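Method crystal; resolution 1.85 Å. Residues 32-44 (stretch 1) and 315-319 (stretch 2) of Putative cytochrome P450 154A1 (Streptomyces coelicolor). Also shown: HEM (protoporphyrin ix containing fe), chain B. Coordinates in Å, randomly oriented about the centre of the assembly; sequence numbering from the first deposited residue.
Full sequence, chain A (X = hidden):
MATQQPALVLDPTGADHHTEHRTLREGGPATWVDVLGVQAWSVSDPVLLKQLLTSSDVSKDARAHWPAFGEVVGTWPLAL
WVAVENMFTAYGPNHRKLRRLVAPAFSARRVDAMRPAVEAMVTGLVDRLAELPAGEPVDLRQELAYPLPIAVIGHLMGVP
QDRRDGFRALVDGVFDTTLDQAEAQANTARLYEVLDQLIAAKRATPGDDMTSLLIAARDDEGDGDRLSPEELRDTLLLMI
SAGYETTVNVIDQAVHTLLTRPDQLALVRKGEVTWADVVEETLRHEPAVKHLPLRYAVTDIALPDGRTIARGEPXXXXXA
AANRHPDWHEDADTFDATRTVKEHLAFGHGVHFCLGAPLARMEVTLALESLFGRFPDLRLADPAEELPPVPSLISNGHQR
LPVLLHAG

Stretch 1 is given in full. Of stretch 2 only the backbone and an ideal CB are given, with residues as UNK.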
ATOM      1  N   TRP A  32       2.605   2.322  23.169  1.00 13.56           N
ATOM      2  CA  TRP A  32       1.446   3.207  23.092  1.00 14.66           C
ATOM      3  C   TRP A  32       1.947   4.435  22.325  1.00 14.15           C
ATOM      4  O   TRP A  32       2.883   5.106  22.762  1.00 14.48           O
ATOM      5  CB  TRP A  32       1.004   3.587  24.514  1.00 15.57           C
ATOM      6  CG  TRP A  32      -0.295   4.347  24.631  1.00 15.16           C
ATOM      7  CD1 TRP A  32      -0.472   5.580  25.194  1.00 17.09           C
ATOM      8  CD2 TRP A  32      -1.602   3.890  24.255  1.00 16.01           C
ATOM      9  NE1 TRP A  32      -1.806   5.917  25.198  1.00 17.15           N
ATOM     10  CE2 TRP A  32      -2.522   4.898  24.628  1.00 16.41           C
ATOM     11  CE3 TRP A  32      -2.086   2.727  23.641  1.00 14.48           C
ATOM     12  CZ2 TRP A  32      -3.899   4.777  24.408  1.00 15.89           C
ATOM     13  CZ3 TRP A  32      -3.457   2.608  23.421  1.00 15.55           C
ATOM     14  CH2 TRP A  32      -4.346   3.628  23.806  1.00 17.20           C
ATOM     15  N   VAL A  33       1.345   4.713  21.173  1.00 12.81           N
ATOM     16  CA  VAL A  33       1.757   5.856  20.365  1.00 11.32           C
ATOM     17  C   VAL A  33       0.601   6.787  20.020  1.00 12.72           C
ATOM     18  O   VAL A  33      -0.566   6.485  20.281  1.00 11.79           O
ATOM     19  CB  VAL A  33       2.404   5.398  19.028  1.00 12.90           C
ATOM     20  CG1 VAL A  33       3.595   4.476  19.296  1.00 10.88           C
ATOM     21  CG2 VAL A  33       1.361   4.678  18.168  1.00 12.30           C
ATOM     22  N   ASP A  34       0.942   7.926  19.430  1.00 12.68           N
ATOM     23  CA  ASP A  34      -0.052   8.907  19.033  1.00 13.47           C
ATOM     24  C   ASP A  34       0.010   9.022  17.515  1.00 13.61           C
ATOM     25  O   ASP A  34       1.071   9.283  16.946  1.00 15.03           O
ATOM     26  CB  ASP A  34       0.245  10.269  19.663  1.00 13.78           C
ATOM     27  CG  ASP A  34      -0.717  11.342  19.199  1.00 16.84           C
ATOM     28  OD1 ASP A  34      -1.559  11.780  20.011  1.00 18.72           O
ATOM     29  OD2 ASP A  34      -0.637  11.736  18.016  1.00 15.75           O
ATOM     30  N   VAL A  35      -1.126   8.805  16.863  1.00 13.85           N
ATOM     31  CA  VAL A  35      -1.209   8.886  15.407  1.00 14.16           C
ATOM     32  C   VAL A  35      -2.162  10.032  15.086  1.00 13.67           C
ATOM     33  O   VAL A  35      -3.379   9.856  15.070  1.00 13.92           O
ATOM     34  CB  VAL A  35      -1.755   7.573  14.804  1.00 14.95           C
ATOM     35  CG1 VAL A  35      -1.797   7.666  13.278  1.00 13.58           C
ATOM     36  CG2 VAL A  35      -0.886   6.408  15.240  1.00 17.17           C
ATOM     37  N   LEU A  36      -1.594  11.212  14.858  1.00 14.19           N
ATOM     38  CA  LEU A  36      -2.375  12.401  14.542  1.00 14.96           C
ATOM     39  C   LEU A  36      -3.491  12.677  15.554  1.00 15.93           C
ATOM     40  O   LEU A  36      -4.616  13.019  15.181  1.00 15.65           O
ATOM     41  CB  LEU A  36      -2.948  12.300  13.122  1.00 14.90           C
ATOM     42  CG  LEU A  36      -1.958  12.649  12.000  1.00 17.46           C
ATOM     43  CD1 LEU A  36      -0.883  11.574  11.883  1.00 17.32           C
ATOM     44  CD2 LEU A  36      -2.707  12.786  10.682  1.00 18.58           C
ATOM     45  N   GLY A  37      -3.180  12.527  16.839  1.00 15.02           N
ATOM     46  CA  GLY A  37      -4.181  12.778  17.864  1.00 14.98           C
ATOM     47  C   GLY A  37      -4.896  11.571  18.440  1.00 15.65           C
ATOM     48  O   GLY A  37      -5.586  11.689  19.453  1.00 16.07           O
ATOM     49  N   VAL A  38      -4.762  10.417  17.796  1.00 14.90           N
ATOM     50  CA  VAL A  38      -5.411   9.201  18.285  1.00 14.15           C
ATOM     51  C   VAL A  38      -4.336   8.294  18.873  1.00 13.33           C
ATOM     52  O   VAL A  38      -3.344   7.996  18.208  1.00 14.14           O
ATOM     53  CB  VAL A  38      -6.146   8.446  17.148  1.00 13.80           C
ATOM     54  CG1 VAL A  38      -6.534   7.044  17.611  1.00 13.85           C
ATOM     55  CG2 VAL A  38      -7.397   9.222  16.736  1.00 13.65           C
ATOM     56  N   GLN A  39      -4.523   7.872  20.121  1.00 12.14           N
ATOM     57  CA  GLN A  39      -3.548   7.001  20.769  1.00 12.57           C
ATOM     58  C   GLN A  39      -3.889   5.541  20.514  1.00 13.13           C
ATOM     59  O   GLN A  39      -5.048   5.132  20.602  1.00 14.26           O
ATOM     60  CB  GLN A  39      -3.495   7.266  22.275  1.00 15.98           C
ATOM     61  CG  GLN A  39      -3.000   8.659  22.649  1.00 19.55           C
ATOM     62  CD  GLN A  39      -4.032   9.738  22.393  1.00 21.84           C
ATOM     63  OE1 GLN A  39      -5.112   9.729  22.984  1.00 25.78           O
ATOM     64  NE2 GLN A  39      -3.706  10.678  21.513  1.00 24.09           N
ATOM     65  N   ALA A  40      -2.871   4.753  20.194  1.00 12.34           N
ATOM     66  CA  ALA A  40      -3.084   3.342  19.923  1.00 13.17           C
ATOM     67  C   ALA A  40      -1.839   2.529  20.206  1.00 12.07           C
ATOM     68  O   ALA A  40      -0.745   3.070  20.381  1.00 12.32           O
ATOM     69  CB  ALA A  40      -3.487   3.153  18.466  1.00 13.80           C
ATOM     70  N   TRP A  41      -2.016   1.217  20.239  1.00 12.46           N
ATOM     71  CA  TRP A  41      -0.905   0.321  20.490  1.00 11.72           C
ATOM     72  C   TRP A  41      -0.207  -0.020  19.184  1.00 12.63           C
ATOM     73  O   TRP A  41      -0.782  -0.698  18.333  1.00 12.73           O
ATOM     74  CB  TRP A  41      -1.389  -0.984  21.122  1.00 11.12           C
ATOM     75  CG  TRP A  41      -1.818  -0.859  22.545  1.00 12.70           C
ATOM     76  CD1 TRP A  41      -3.098  -0.764  23.010  1.00 11.29           C
ATOM     77  CD2 TRP A  41      -0.968  -0.844  23.697  1.00 12.07           C
ATOM     78  NE1 TRP A  41      -3.098  -0.698  24.384  1.00 14.00           N
ATOM     79  CE2 TRP A  41      -1.805  -0.745  24.832  1.00 12.62           C
ATOM     80  CE3 TRP A  41       0.421  -0.907  23.880  1.00 13.01           C
ATOM     81  CZ2 TRP A  41      -1.298  -0.709  26.140  1.00 14.33           C
ATOM     82  CZ3 TRP A  41       0.927  -0.872  25.183  1.00 14.75           C
ATOM     83  CH2 TRP A  41       0.064  -0.774  26.295  1.00 14.56           C
ATOM     84  N   SER A  42       1.013   0.476  19.003  1.00 11.87           N
ATOM     85  CA  SER A  42       1.758   0.176  17.789  1.00 10.80           C
ATOM     86  C   SER A  42       2.383  -1.171  18.112  1.00 10.71           C
ATOM     87  O   SER A  42       3.011  -1.324  19.156  1.00 11.72           O
ATOM     88  CB  SER A  42       2.876   1.187  17.547  1.00 10.90           C
ATOM     89  OG  SER A  42       3.903   0.596  16.758  1.00 12.79           O
ATOM     90  N   VAL A  43       2.195  -2.154  17.241  1.00  9.36           N
ATOM     91  CA  VAL A  43       2.763  -3.475  17.475  1.00  8.94           C
ATOM     92  C   VAL A  43       3.769  -3.773  16.369  1.00 10.97           C
ATOM     93  O   VAL A  43       3.428  -3.708  15.188  1.00  9.83           O
ATOM     94  CB  VAL A  43       1.665  -4.564  17.470  1.00 10.60           C
ATOM     95  CG1 VAL A  43       2.292  -5.939  17.653  1.00 10.59           C
ATOM     96  CG2 VAL A  43       0.651  -4.291  18.574  1.00 12.20           C
ATOM     97  N   SER A  44       5.009  -4.085  16.743  1.00 11.24           N
ATOM     98  CA  SER A  44       6.027  -4.384  15.740  1.00 10.64           C
ATOM     99  C   SER A  44       6.707  -5.744  15.913  1.00 12.34           C
ATOM    100  O   SER A  44       7.673  -6.050  15.218  1.00 13.91           O
ATOM    101  CB  SER A  44       7.070  -3.254  15.675  1.00 11.25           C
ATOM    102  OG  SER A  44       7.628  -2.972  16.947  1.00 12.02           O
ATOM    103  N   UNK A 315      -5.338  -0.607  17.869  1.00 11.71           N
ATOM    104  CA  UNK A 315      -4.124  -1.367  17.594  1.00 12.48           C
ATOM    105  C   UNK A 315      -3.612  -0.966  16.216  1.00 13.02           C
ATOM    106  O   UNK A 315      -4.328  -1.085  15.222  1.00 11.97           O
ATOM    107  CB  UNK A 315      -4.380  -2.874  17.671  1.00 12.48           C
ATOM    108  N   UNK A 316      -2.375  -0.486  16.167  1.00 11.77           N
ATOM    109  CA  UNK A 316      -1.754  -0.060  14.917  1.00 11.85           C
ATOM    110  C   UNK A 316      -0.677  -1.048  14.472  1.00 11.22           C
ATOM    111  O   UNK A 316       0.349  -1.188  15.129  1.00 12.01           O
ATOM    112  CB  UNK A 316      -1.154   1.339  15.072  1.00 11.85           C
ATOM    113  N   UNK A 317      -0.907  -1.730  13.357  1.00 11.53           N
ATOM    114  CA  UNK A 317       0.070  -2.692  12.859  1.00  9.79           C
ATOM    115  C   UNK A 317       1.215  -1.918  12.213  1.00 10.90           C
ATOM    116  O   UNK A 317       1.013  -1.224  11.216  1.00 12.43           O
ATOM    117  CB  UNK A 317      -0.565  -3.669  11.867  1.00  9.79           C
ATOM    118  N   UNK A 318       2.408  -2.023  12.794  1.00 10.29           N
ATOM    119  CA  UNK A 318       3.589  -1.331  12.275  1.00  9.64           C
ATOM    120  C   UNK A 318       4.449  -2.329  11.499  1.00  9.48           C
ATOM    121  O   UNK A 318       5.479  -2.808  11.978  1.00  9.62           O
ATOM    122  CB  UNK A 318       4.391  -0.687  13.407  1.00  9.64           C
ATOM    123  N   UNK A 319       3.998  -2.620  10.282  1.00  9.32           N
ATOM    124  CA  UNK A 319       4.650  -3.557   9.374  1.00 10.34           C
ATOM    125  C   UNK A 319       6.104  -3.332   8.996  1.00 10.56           C
ATOM    126  O   UNK A 319       6.897  -4.279   8.991  1.00 10.07           O
ATOM    127  CB  UNK A 319       3.842  -3.588   8.075  1.00 10.34           C
TER
HETATM  128  CHA HEM B1407      -5.229  -4.408   2.011  1.00 13.23           C
HETATM  129  CHB HEM B1407      -6.070  -4.112  -2.721  1.00 10.62           C
HETATM  130  CHC HEM B1407      -1.391  -3.214  -3.504  1.00 11.97           C
HETATM  131  CHD HEM B1407      -0.574  -3.490   1.222  1.00 10.84           C
HETATM  132  C1A HEM B1407      -5.885  -4.427   0.804  1.00 11.83           C
HETATM  133  C2A HEM B1407      -7.309  -4.669   0.601  1.00 12.21           C
HETATM  134  C3A HEM B1407      -7.546  -4.581  -0.716  1.00 12.56           C
HETATM  135  C4A HEM B1407      -6.282  -4.290  -1.378  1.00 11.45           C
HETATM  136  CMA HEM B1407      -8.891  -4.745  -1.444  1.00 12.77           C
HETATM  137  CAA HEM B1407      -8.314  -4.962   1.736  1.00 11.43           C
HETATM  138  CBA HEM B1407      -8.298  -6.456   2.107  1.00 13.19           C
HETATM  139  CGA HEM B1407      -9.246  -6.865   3.233  1.00 12.61           C
HETATM  140  O1A HEM B1407      -9.397  -6.009   4.175  1.00 11.97           O
HETATM  141  O2A HEM B1407      -9.785  -7.968   3.172  1.00 13.65           O
HETATM  142  C1B HEM B1407      -4.885  -3.836  -3.349  1.00 10.88           C
HETATM  143  C2B HEM B1407      -4.740  -3.650  -4.782  1.00 12.30           C
HETATM  144  C3B HEM B1407      -3.420  -3.397  -5.011  1.00 12.00           C
HETATM  145  C4B HEM B1407      -2.745  -3.423  -3.733  1.00 10.76           C
HETATM  146  CMB HEM B1407      -5.896  -3.733  -5.800  1.00 12.41           C
HETATM  147  CAB HEM B1407      -2.704  -3.120  -6.348  1.00 11.92           C
HETATM  148  CBB HEM B1407      -2.704  -4.307  -7.326  1.00 17.57           C
HETATM  149  C1C HEM B1407      -0.757  -3.221  -2.270  1.00 10.22           C
HETATM  150  C2C HEM B1407       0.682  -2.981  -2.082  1.00 10.85           C
HETATM  151  C3C HEM B1407       0.914  -3.053  -0.752  1.00  9.99           C
HETATM  152  C4C HEM B1407      -0.359  -3.340  -0.122  1.00 10.72           C
HETATM  153  CMC HEM B1407       1.668  -2.696  -3.258  1.00  8.45           C
HETATM  154  CAC HEM B1407       2.221  -2.876   0.064  1.00 10.21           C
HETATM  155  CBC HEM B1407       3.464  -3.617  -0.443  1.00  9.07           C
HETATM  156  C1D HEM B1407      -1.753  -3.756   1.860  1.00 12.34           C
HETATM  157  C2D HEM B1407      -1.928  -3.888   3.288  1.00 12.80           C
HETATM  158  C3D HEM B1407      -3.239  -4.137   3.515  1.00 12.54           C
HETATM  159  C4D HEM B1407      -3.885  -4.176   2.223  1.00 13.26           C
HETATM  160  CMD HEM B1407      -0.795  -3.742   4.324  1.00 12.79           C
HETATM  161  CAD HEM B1407      -3.902  -4.309   4.891  1.00 16.04           C
HETATM  162  CBD HEM B1407      -3.587  -5.581   5.686  1.00 17.12           C
HETATM  163  CGD HEM B1407      -4.310  -5.458   7.011  1.00 16.08           C
HETATM  164  O1D HEM B1407      -3.644  -5.272   8.037  1.00 14.98           O
HETATM  165  O2D HEM B1407      -5.561  -5.508   6.969  1.00 17.29           O
HETATM  166  NA  HEM B1407      -5.289  -4.209  -0.415  1.00 11.11           N
HETATM  167  NB  HEM B1407      -3.650  -3.684  -2.726  1.00 10.62           N
HETATM  168  NC  HEM B1407      -1.365  -3.443  -1.060  1.00 10.01           N
HETATM  169  ND  HEM B1407      -2.971  -3.930   1.207  1.00 11.20           N
HETATM  170 FE   HEM B1407      -3.313  -3.831  -0.734  1.00 11.03          FE

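Stretch 1 folds as a hairpin: strand 32-35 turns through a type I' turn from Val35 to Val38 into strand 38-43, and stretch 2 lies beside that second strand in parallel register. Trp41 pairs with position 315, Ser42 with 316 and Val43 with 317. The ladder is carried by backbone atoms and so puts little constraint on sequence: the N of 316 donates to Trp41 O (2.7 Å, 164°), Val43 N donates to the O of 316 (3.0 Å, 162°), and the N of 318 donates to Val43 O (3.1 Å, 160°). What the sequence must satisfy is the alternation of faces.

At position 315, phi/psi of -132/122 is ordinary extended geometry, favourable to beta-branched residues. CA-to-CB points to the face that carries the side chains of Trp41 and Val43. The ideal CB lies 4.3 Å from Trp41 O and 5.3 Å from Val43 CG2, and stretch 1 offers no charge here. Valine, isoleucine or another apolar side chain would suit. The deposited residue is Ile315, chi1 m and chi2 t; its CG2 packs against Val43 CG2 at 4.1 Å, while its CA makes a CA-H...O contact with Trp41 O at 3.5 Å.

Position 316 points to the opposite face, that of Ser42. Its ideal CB is 3.9 Å from Trp41 O, 4.1 Å from Ser42 CA and 4.5 Å from Ala40 CB. Farther out along this face stand the methyls of Val33 and Val35, for the first strand of the hairpin extends the apolar surface. The small Ala40 side chain and these valines favour an aliphatic residue long enough to reach them; leucine, isoleucine or methionine are all plausible. It is Leu316, chi1 t and chi2 p, with the largest area covered by stretch 1 of the five residues. Its CD2 lies 3.7 Å from Val35 CG2 and 4.3 Å from Val33 CG2, so the side chain packs on the first hairpin strand, while the backbone of 316 holds the second.

Position 317 returns to the face of Trp41 and Val43, yet the nearest stretch 1 atom to its ideal CB is Val43 O, at 5.2 Å. Stretch 1 therefore hardly discriminates between small and larger side chains. The deposited Ala317 adds little to the contact.

At position 318 the CB points toward stretch 1, and the ideal CB is 3.6 Å from both Ser42 OG and Val43 O. A hydroxyl within reach, in a place just before a helix, recommends a short polar residue: serine, threonine or perhaps asparagine. The residue is Ser318, chi1 m. Its OG and Ser42 OG form a 2.7 Å hydrogen bond in which either could be the donor. The position is N-cap, but the side chain makes no capping bond.

Position 319 is helical (-56/-46), and its CB points away from stretch 1, which has nothing within 5.5 Å. The visible haem propionate instead invites a long side chain with a donor, such as tyrosine, arginine or lysine. Tyr319 OH donates to HEM O1D at 2.5 Å, with that oxygen at the ring edge.

Stretch 2 315-319: ILASY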
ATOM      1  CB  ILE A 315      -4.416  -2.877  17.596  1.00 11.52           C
ATOM      2  CG1 ILE A 315      -4.870  -3.308  18.990  1.00 12.40           C
ATOM      3  CG2 ILE A 315      -3.180  -3.655  17.140  1.00 13.23           C
ATOM      4  CD1 ILE A 315      -5.417  -4.724  19.052  1.00 11.77           C
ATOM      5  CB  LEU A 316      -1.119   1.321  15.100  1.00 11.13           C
ATOM      6  CG  LEU A 316      -0.453   1.945  13.869  1.00 12.02           C
ATOM      7  CD1 LEU A 316      -1.521   2.479  12.916  1.00 10.78           C
ATOM      8  CD2 LEU A 316       0.471   3.070  14.322  1.00 13.46           C
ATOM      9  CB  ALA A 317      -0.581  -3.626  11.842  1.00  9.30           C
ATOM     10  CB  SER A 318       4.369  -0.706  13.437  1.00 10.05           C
ATOM     11  OG  SER A 318       3.601   0.326  14.044  1.00 11.00           O
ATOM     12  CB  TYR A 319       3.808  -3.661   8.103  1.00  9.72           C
ATOM     13  CG  TYR A 319       2.432  -4.237   8.347  1.00 10.73           C
ATOM     14  CD1 TYR A 319       1.319  -3.738   7.674  1.00 13.06           C
ATOM     15  CD2 TYR A 319       2.248  -5.306   9.223  1.00 13.13           C
ATOM     16  CE1 TYR A 319       0.054  -4.293   7.864  1.00 12.89           C
ATOM     17  CE2 TYR A 319       0.987  -5.871   9.419  1.00 13.59           C
ATOM     18  CZ  TYR A 319      -0.103  -5.358   8.733  1.00 15.36           C
ATOM     19  OH  TYR A 319      -1.349  -5.914   8.916  1.00 14.75           O
TER
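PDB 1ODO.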